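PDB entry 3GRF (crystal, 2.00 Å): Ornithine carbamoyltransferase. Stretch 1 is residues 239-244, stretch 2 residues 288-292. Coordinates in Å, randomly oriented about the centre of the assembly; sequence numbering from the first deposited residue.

Stretch 1 239-244: YTDSWM
Stretch 2 288-292: GEEQT

No direct hydrogen bond joins residues 239-244 to residues 288-292; the two segments meet mainly by packing, much of it on the face of one indole ring, and through two bridging waters, burying 328 Å² in total. W243 lies at the centre of this arrangement. Its CA-to-CB bond points toward the second segment, and with chi1 at -73° (m) and chi2 at -4° the broad indole lays one face against both E290 CA and E289 O. E290 CB sits 3.9 Å from the centroid of the five-membered ring, 24° off its normal, a CH-pi contact. W243 CE2 approaches E290 CA to 3.6 Å, and W243 CH2 reaches E289 O at 3.2 Å.

The backbones are closest in register at S242 and E290, whose CA atoms are 6.1 Å apart. Y239 is in extended strand conformation (phi/psi -125/137), and the chain stays extended through T240 (-142/168) and D241 (-156/178) before turning at S242 (-50/129) and W243 (-72/-19). There M244 N donates to S242 OG at 3.1 Å. The second segment is irregular, with E289 at -105/-95, E290 at -66/-23 and Q291 at -151/162.

The CA-to-CB bond of T240 (chi1 t) points toward the second segment. Its methyl and hydroxyl suit two tasks: CG2 packs 3.6 Å from Q291 CG, while OG1 accepts from a water at 3.0 Å. That water accepts from W243 NE1 at 2.9 Å and donates to E290 O at 3.3 Å, so the indole nitrogen is satisfied without a direct protein partner. E289 (m, t, chi3 -16°) and E290 (p, m, chi3 -178°) have sideways CA-to-CB bonds; E290 CB packs 3.3 Å from D241 O. The second water accepts from W243 N at 3.1 Å and lies 2.6 Å from E290 OE2 and 2.4 Å from E289 OE1, so both carboxylates and the W243 amide meet at one water. E290 N is buried without a partner.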

# COMPACT_ATOMS: atom_id res chain seq x y z
N TYR A 239 -27.43 -16.03 -13.60
CA TYR A 239 -26.53 -15.12 -12.96
C TYR A 239 -27.44 -14.13 -12.29
O TYR A 239 -28.45 -13.73 -12.87
CB TYR A 239 -25.65 -14.49 -14.05
CG TYR A 239 -24.47 -13.64 -13.63
CD1 TYR A 239 -24.62 -12.51 -12.83
CD2 TYR A 239 -23.23 -13.94 -14.08
CE1 TYR A 239 -23.55 -11.71 -12.49
CE2 TYR A 239 -22.16 -13.15 -13.79
CZ TYR A 239 -22.32 -12.05 -12.96
OH TYR A 239 -21.24 -11.28 -12.67
N THR A 240 -27.11 -13.77 -11.06
CA THR A 240 -27.83 -12.70 -10.36
C THR A 240 -26.88 -11.87 -9.54
O THR A 240 -25.70 -12.20 -9.40
CB THR A 240 -29.00 -13.25 -9.53
OG1 THR A 240 -29.81 -12.15 -9.09
CG2 THR A 240 -28.51 -14.08 -8.36
N ASP A 241 -27.34 -10.72 -9.04
CA ASP A 241 -26.47 -9.97 -8.14
C ASP A 241 -27.28 -9.07 -7.23
O ASP A 241 -28.49 -9.06 -7.32
CB ASP A 241 -25.31 -9.26 -8.91
CG ASP A 241 -25.65 -7.86 -9.44
OD1 ASP A 241 -24.76 -7.01 -9.43
OD2 ASP A 241 -26.78 -7.61 -9.88
N SER A 242 -26.58 -8.38 -6.35
CA SER A 242 -27.13 -7.71 -5.20
C SER A 242 -28.31 -6.84 -5.59
O SER A 242 -28.23 -6.04 -6.51
CB SER A 242 -26.03 -6.89 -4.54
OG SER A 242 -26.58 -5.90 -3.70
N TRP A 243 -29.42 -7.02 -4.87
CA TRP A 243 -30.57 -6.13 -4.91
C TRP A 243 -30.36 -4.77 -4.24
O TRP A 243 -31.14 -3.84 -4.49
CB TRP A 243 -31.74 -6.82 -4.23
CG TRP A 243 -32.35 -7.95 -5.00
CD1 TRP A 243 -32.03 -8.37 -6.26
CD2 TRP A 243 -33.41 -8.78 -4.56
NE1 TRP A 243 -32.83 -9.42 -6.63
CE2 TRP A 243 -33.69 -9.69 -5.60
CE3 TRP A 243 -34.17 -8.85 -3.38
CZ2 TRP A 243 -34.70 -10.67 -5.50
CZ3 TRP A 243 -35.17 -9.82 -3.27
CH2 TRP A 243 -35.42 -10.72 -4.32
N MET A 244 -29.35 -4.65 -3.37
CA MET A 244 -29.09 -3.42 -2.59
C MET A 244 -28.75 -2.22 -3.47
O MET A 244 -27.66 -2.14 -4.04
CB MET A 244 -27.96 -3.62 -1.56
CG MET A 244 -27.03 -2.39 -1.33
SD MET A 244 -27.44 -1.23 0.01
CE MET A 244 -26.21 -1.67 1.26
N GLY A 288 -30.70 -14.45 1.24
CA GLY A 288 -32.17 -14.51 1.11
C GLY A 288 -32.77 -13.40 0.28
O GLY A 288 -33.98 -13.15 0.35
N GLU A 289 -31.92 -12.71 -0.49
CA GLU A 289 -32.39 -11.67 -1.41
C GLU A 289 -32.34 -12.15 -2.85
O GLU A 289 -33.26 -12.83 -3.28
CB GLU A 289 -31.65 -10.35 -1.17
CG GLU A 289 -31.83 -9.89 0.28
CD GLU A 289 -31.50 -8.44 0.54
OE1 GLU A 289 -30.83 -7.83 -0.33
OE2 GLU A 289 -31.93 -7.90 1.60
N GLU A 290 -31.27 -11.86 -3.57
CA GLU A 290 -31.22 -12.18 -5.01
C GLU A 290 -31.21 -13.69 -5.27
O GLU A 290 -31.63 -14.15 -6.35
CB GLU A 290 -30.02 -11.49 -5.67
CG GLU A 290 -28.65 -11.98 -5.20
CD GLU A 290 -28.12 -11.28 -3.96
OE1 GLU A 290 -27.00 -11.60 -3.54
OE2 GLU A 290 -28.79 -10.39 -3.41
N GLN A 291 -30.79 -14.46 -4.27
CA GLN A 291 -30.93 -15.93 -4.35
C GLN A 291 -31.07 -16.59 -2.98
O GLN A 291 -30.78 -15.97 -1.97
CB GLN A 291 -29.79 -16.55 -5.13
CG GLN A 291 -28.52 -15.70 -5.11
CD GLN A 291 -27.74 -15.97 -3.91
OE1 GLN A 291 -27.31 -15.07 -3.18
NE2 GLN A 291 -27.61 -17.24 -3.63
N THR A 292 -31.56 -17.83 -2.96
CA THR A 292 -31.63 -18.62 -1.73
C THR A 292 -30.28 -19.21 -1.40
O THR A 292 -29.45 -19.35 -2.28
CB THR A 292 -32.68 -19.75 -1.80
OG1 THR A 292 -32.33 -20.72 -2.79
CG2 THR A 292 -34.08 -19.19 -2.10
O HOH W 1 -32.65 -11.77 -8.37
O HOH W 2 -29.11 -8.28 -2.01